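Local structure of protein Pcdhgb2 (Mus musculus, 5SZR) at residues P213-N227 / S306-D320. The protein probably mediates calcium-dependent cell adhesion through its extracellular cadherin domains, of which four are present here, and may help establish specific neuronal connections. Residues are numbered along the deposited sequence; the frame is centred on the assembly and turned at random.
Sequences PVFHQASYLVHVAEN and SANVSMRVLVGDRND. With CA (calcium ion), chain Q; CA (calcium ion), chain P; CA (calcium ion), chain R; NAG (2-acetamido-2-deoxy-beta-D-glucopyranose), chain E.
Val309 touches both Phe215 and Tyr220 at the apolar centre, in the beta sandwich of a cadherin domain. Its CG1 sits over the middle of one face of the Phe215 ring, a CH-pi contact 3.4 Å from the centroid and 8° off the ring normal. Its CG2 meets the edge of the Tyr220 ring at CD2 (3.7 Å). With chi1 at 66°, CG1 lies between the backbone N and the carbonyl carbon, over Phe215, and CG2 is anti to N, by Tyr220. Further along the same face, the Met311 chain bends at chi3 (-80°), and CE rests against Tyr220 CB and Val222 CG2. Val224 CG2 then packs on Val313 CG1. Strand 232-240 of the facing sheet touches Tyr220, Val222, Val224 and Met311.

Strands 219-225 and 306-316 run parallel, as A and G strands do in cadherin domains. Backbone hydrogen bonds alternate in direction between them, from Tyr220 N to Ser310 O up to Glu226 N to Gly316 O. On the other face, Leu221 CD1 touches Leu314 CD1, which also lies near His223 NE2. At one end, Asn308 ND2 carries an N-linked sugar.

At the other end the strands lead into the calcium site between domains. Glu226 reaches there on an extended chain. Its OE2 binds one calcium ion at 2.3 Å, and its OE1 a second at 2.8 Å. Asp320 bridges the same two ions, and Asp317 OD1 and Arg318 O join the second. Glu286 and Asp360 help complete the cluster. Arg318 N donates to Glu226 OE1 (3.2 Å) and probably helps orient the carboxylate. Asn227 ND2 donates to Asp320 OD2 at 3.0 Å, from above the carboxylate plane.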
# COMPACT_ATOMS: atom_id res chain seq x y z
N PRO A 213 -5.45 8.92 4.79
CA PRO A 213 -6.41 8.40 3.82
C PRO A 213 -6.59 9.36 2.65
O PRO A 213 -6.45 10.58 2.80
CB PRO A 213 -7.70 8.25 4.63
CG PRO A 213 -7.47 9.00 5.91
CD PRO A 213 -6.00 8.96 6.15
N VAL A 214 -6.86 8.80 1.48
CA VAL A 214 -7.05 9.57 0.26
C VAL A 214 -8.33 9.09 -0.42
O VAL A 214 -8.48 7.90 -0.68
CB VAL A 214 -5.85 9.42 -0.70
CG1 VAL A 214 -6.15 10.11 -2.02
CG2 VAL A 214 -4.59 9.98 -0.07
N PHE A 215 -9.23 10.03 -0.70
CA PHE A 215 -10.50 9.67 -1.33
C PHE A 215 -10.28 9.28 -2.79
O PHE A 215 -9.41 9.82 -3.48
CB PHE A 215 -11.50 10.83 -1.25
CG PHE A 215 -12.19 10.94 0.08
CD1 PHE A 215 -11.75 11.83 1.04
CD2 PHE A 215 -13.28 10.13 0.37
CE1 PHE A 215 -12.39 11.93 2.27
CE2 PHE A 215 -13.92 10.22 1.59
CZ PHE A 215 -13.48 11.12 2.54
N HIS A 216 -11.10 8.33 -3.25
CA HIS A 216 -10.96 7.82 -4.61
C HIS A 216 -11.28 8.88 -5.66
O HIS A 216 -10.78 8.81 -6.79
CB HIS A 216 -11.86 6.59 -4.77
CG HIS A 216 -11.66 5.84 -6.05
ND1 HIS A 216 -10.78 4.79 -6.17
CD2 HIS A 216 -12.24 5.98 -7.27
CE1 HIS A 216 -10.82 4.32 -7.40
NE2 HIS A 216 -11.70 5.02 -8.09
N GLN A 217 -12.09 9.88 -5.31
CA GLN A 217 -12.37 11.02 -6.17
C GLN A 217 -12.00 12.32 -5.47
O GLN A 217 -12.04 12.42 -4.24
CB GLN A 217 -13.86 11.08 -6.58
CG GLN A 217 -14.37 9.80 -7.21
CD GLN A 217 -15.83 9.89 -7.61
OE1 GLN A 217 -16.43 10.97 -7.59
NE2 GLN A 217 -16.40 8.76 -8.00
N ALA A 218 -11.66 13.33 -6.27
CA ALA A 218 -11.32 14.64 -5.72
C ALA A 218 -12.54 15.35 -5.15
O ALA A 218 -12.41 16.16 -4.22
CB ALA A 218 -10.66 15.50 -6.80
N SER A 219 -13.72 15.08 -5.70
CA SER A 219 -14.97 15.61 -5.18
C SER A 219 -16.10 14.74 -5.71
O SER A 219 -15.89 13.90 -6.59
CB SER A 219 -15.18 17.08 -5.56
OG SER A 219 -15.29 17.22 -6.96
N TYR A 220 -17.29 14.94 -5.17
CA TYR A 220 -18.43 14.09 -5.48
C TYR A 220 -19.61 14.95 -5.92
O TYR A 220 -20.03 15.87 -5.20
CB TYR A 220 -18.82 13.24 -4.27
CG TYR A 220 -17.85 12.10 -3.97
CD1 TYR A 220 -18.04 10.84 -4.52
CD2 TYR A 220 -16.76 12.30 -3.13
CE1 TYR A 220 -17.16 9.80 -4.25
CE2 TYR A 220 -15.88 11.27 -2.86
CZ TYR A 220 -16.08 10.02 -3.42
OH TYR A 220 -15.21 9.00 -3.14
N LEU A 221 -20.15 14.64 -7.09
CA LEU A 221 -21.37 15.25 -7.61
C LEU A 221 -22.42 14.15 -7.69
O LEU A 221 -22.26 13.18 -8.45
CB LEU A 221 -21.13 15.90 -8.97
CG LEU A 221 -22.30 16.66 -9.58
CD1 LEU A 221 -22.71 17.81 -8.67
CD2 LEU A 221 -21.95 17.17 -10.96
N VAL A 222 -23.49 14.28 -6.90
CA VAL A 222 -24.49 13.24 -6.75
C VAL A 222 -25.84 13.76 -7.25
O VAL A 222 -26.20 14.91 -6.97
CB VAL A 222 -24.59 12.78 -5.29
CG1 VAL A 222 -25.58 11.63 -5.15
CG2 VAL A 222 -23.22 12.37 -4.77
N HIS A 223 -26.56 12.92 -7.97
CA HIS A 223 -27.92 13.21 -8.42
C HIS A 223 -28.90 12.33 -7.65
O HIS A 223 -28.70 11.12 -7.56
CB HIS A 223 -28.08 12.97 -9.92
CG HIS A 223 -27.36 13.96 -10.79
ND1 HIS A 223 -26.02 13.86 -11.07
CD2 HIS A 223 -27.80 15.07 -11.43
CE1 HIS A 223 -25.66 14.86 -11.86
NE2 HIS A 223 -26.72 15.61 -12.09
N VAL A 224 -29.96 12.94 -7.11
CA VAL A 224 -30.99 12.22 -6.37
C VAL A 224 -32.35 12.70 -6.84
O VAL A 224 -32.68 13.89 -6.71
CB VAL A 224 -30.86 12.42 -4.84
CG1 VAL A 224 -31.79 11.45 -4.12
CG2 VAL A 224 -29.43 12.24 -4.39
N ALA A 225 -33.16 11.78 -7.35
CA ALA A 225 -34.50 12.13 -7.80
C ALA A 225 -35.36 12.52 -6.60
O ALA A 225 -35.35 11.87 -5.56
CB ALA A 225 -35.15 10.97 -8.55
N GLU A 226 -36.10 13.61 -6.78
CA GLU A 226 -37.08 14.09 -5.81
C GLU A 226 -38.00 12.97 -5.35
O GLU A 226 -38.20 11.97 -6.05
CB GLU A 226 -37.88 15.22 -6.46
CG GLU A 226 -38.96 15.86 -5.66
CD GLU A 226 -39.56 17.02 -6.42
OE1 GLU A 226 -39.82 16.87 -7.63
OE2 GLU A 226 -39.72 18.10 -5.82
N ASN A 227 -38.56 13.14 -4.15
CA ASN A 227 -39.57 12.26 -3.57
C ASN A 227 -39.03 10.87 -3.28
O ASN A 227 -39.79 9.90 -3.15
CB ASN A 227 -40.81 12.17 -4.47
CG ASN A 227 -41.43 13.53 -4.73
OD1 ASN A 227 -41.45 14.39 -3.85
ND2 ASN A 227 -41.91 13.73 -5.95
N SER A 306 -6.20 12.21 8.31
CA SER A 306 -7.52 12.42 7.75
C SER A 306 -7.43 13.16 6.43
O SER A 306 -6.43 13.81 6.12
CB SER A 306 -8.41 13.20 8.72
OG SER A 306 -7.97 14.55 8.81
N ALA A 307 -8.51 13.05 5.65
CA ALA A 307 -8.70 13.86 4.46
C ALA A 307 -10.15 14.33 4.40
O ALA A 307 -11.05 13.72 4.99
CB ALA A 307 -8.35 13.10 3.18
N ASN A 308 -10.35 15.42 3.67
CA ASN A 308 -11.65 16.04 3.48
C ASN A 308 -12.00 16.08 2.01
O ASN A 308 -11.13 16.34 1.17
CB ASN A 308 -11.66 17.46 4.03
CG ASN A 308 -11.47 17.50 5.51
OD1 ASN A 308 -12.05 16.68 6.24
ND2 ASN A 308 -10.66 18.43 5.98
N VAL A 309 -13.27 15.83 1.69
CA VAL A 309 -13.73 15.83 0.31
C VAL A 309 -15.07 16.54 0.26
O VAL A 309 -15.88 16.47 1.19
CB VAL A 309 -13.82 14.40 -0.26
CG1 VAL A 309 -14.90 13.60 0.45
CG2 VAL A 309 -14.05 14.43 -1.76
N SER A 310 -15.30 17.26 -0.84
CA SER A 310 -16.55 17.99 -1.03
C SER A 310 -17.52 17.16 -1.84
O SER A 310 -17.15 16.56 -2.86
CB SER A 310 -16.29 19.33 -1.74
OG SER A 310 -17.51 20.01 -1.97
N MET A 311 -18.77 17.11 -1.39
CA MET A 311 -19.85 16.47 -2.13
C MET A 311 -20.95 17.48 -2.39
O MET A 311 -21.37 18.20 -1.48
CB MET A 311 -20.41 15.27 -1.38
CG MET A 311 -21.64 14.66 -2.04
SD MET A 311 -22.33 13.27 -1.14
CE MET A 311 -21.22 11.96 -1.64
N ARG A 312 -21.42 17.55 -3.63
CA ARG A 312 -22.59 18.33 -4.00
C ARG A 312 -23.71 17.39 -4.41
O ARG A 312 -23.49 16.45 -5.18
CB ARG A 312 -22.28 19.32 -5.12
CG ARG A 312 -23.49 20.11 -5.57
CD ARG A 312 -23.14 21.18 -6.59
NE ARG A 312 -22.49 22.34 -5.99
CZ ARG A 312 -23.14 23.35 -5.42
NH1 ARG A 312 -24.46 23.34 -5.36
NH2 ARG A 312 -22.46 24.37 -4.91
N VAL A 313 -24.91 17.64 -3.90
CA VAL A 313 -26.07 16.80 -4.15
C VAL A 313 -27.08 17.63 -4.94
O VAL A 313 -27.52 18.69 -4.47
CB VAL A 313 -26.67 16.27 -2.84
CG1 VAL A 313 -27.91 15.43 -3.12
CG2 VAL A 313 -25.63 15.46 -2.08
N LEU A 314 -27.44 17.15 -6.13
CA LEU A 314 -28.40 17.82 -6.99
C LEU A 314 -29.74 17.10 -6.89
O LEU A 314 -29.85 15.93 -7.25
CB LEU A 314 -27.92 17.86 -8.44
CG LEU A 314 -26.79 18.86 -8.70
CD1 LEU A 314 -26.19 18.66 -10.09
CD2 LEU A 314 -27.31 20.28 -8.54
N VAL A 315 -30.75 17.80 -6.38
CA VAL A 315 -32.09 17.24 -6.24
C VAL A 315 -32.78 17.32 -7.60
O VAL A 315 -32.94 18.40 -8.17
CB VAL A 315 -32.89 17.99 -5.17
CG1 VAL A 315 -34.30 17.44 -5.08
CG2 VAL A 315 -32.18 17.90 -3.83
N GLY A 316 -33.17 16.16 -8.13
CA GLY A 316 -33.72 16.09 -9.48
C GLY A 316 -35.21 16.39 -9.50
O GLY A 316 -35.96 15.98 -8.62
N ASP A 317 -35.63 17.11 -10.53
CA ASP A 317 -37.03 17.49 -10.67
C ASP A 317 -37.83 16.33 -11.24
O ASP A 317 -37.45 15.73 -12.25
CB ASP A 317 -37.16 18.72 -11.57
CG ASP A 317 -38.59 19.19 -11.71
OD1 ASP A 317 -39.36 19.07 -10.73
OD2 ASP A 317 -38.96 19.69 -12.80
N ARG A 318 -38.94 16.01 -10.59
CA ARG A 318 -39.94 15.10 -11.12
C ARG A 318 -41.23 15.87 -11.41
O ARG A 318 -41.42 16.99 -10.95
CB ARG A 318 -40.24 13.95 -10.16
CG ARG A 318 -39.19 12.85 -10.14
CD ARG A 318 -39.70 11.65 -9.36
NE ARG A 318 -38.73 10.55 -9.34
CZ ARG A 318 -38.58 9.67 -10.32
NH1 ARG A 318 -37.68 8.70 -10.21
NH2 ARG A 318 -39.33 9.76 -11.41
N ASN A 319 -42.11 15.24 -12.19
CA ASN A 319 -43.38 15.86 -12.55
C ASN A 319 -44.45 15.50 -11.51
O ASN A 319 -45.39 14.74 -11.77
CB ASN A 319 -43.81 15.44 -13.95
CG ASN A 319 -44.95 16.28 -14.48
OD1 ASN A 319 -45.00 17.48 -14.23
ND2 ASN A 319 -45.89 15.66 -15.20
N ASP A 320 -44.28 16.06 -10.32
CA ASP A 320 -45.23 15.83 -9.23
C ASP A 320 -46.19 17.00 -9.02
O ASP A 320 -46.87 17.06 -8.00
CB ASP A 320 -44.48 15.51 -7.93
CG ASP A 320 -43.41 16.53 -7.59
OD1 ASP A 320 -43.05 17.35 -8.46
OD2 ASP A 320 -42.91 16.50 -6.44
CA CA Q . -41.25 18.76 -9.18
CA CA P . -41.95 18.31 -5.32
CA CA R . -45.75 19.63 -14.07
C1 NAG E . -10.58 18.40 7.41
C2 NAG E . -9.24 18.55 8.10
C3 NAG E . -9.41 18.33 9.61
C4 NAG E . -10.51 19.24 10.15
C5 NAG E . -11.78 19.13 9.30
C6 NAG E . -12.86 20.12 9.66
C7 NAG E . -7.39 17.96 6.61
C8 NAG E . -6.45 16.88 6.16
N2 NAG E . -8.26 17.62 7.56
O3 NAG E . -8.18 18.57 10.28
O4 NAG E . -10.82 18.88 11.49
O5 NAG E . -11.47 19.35 7.92
O6 NAG E . -12.60 20.75 10.91
O7 NAG E . -7.36 19.09 6.13
O HOH W 1 -42.11 16.96 -3.34
O HOH W 2 -44.22 19.50 -4.97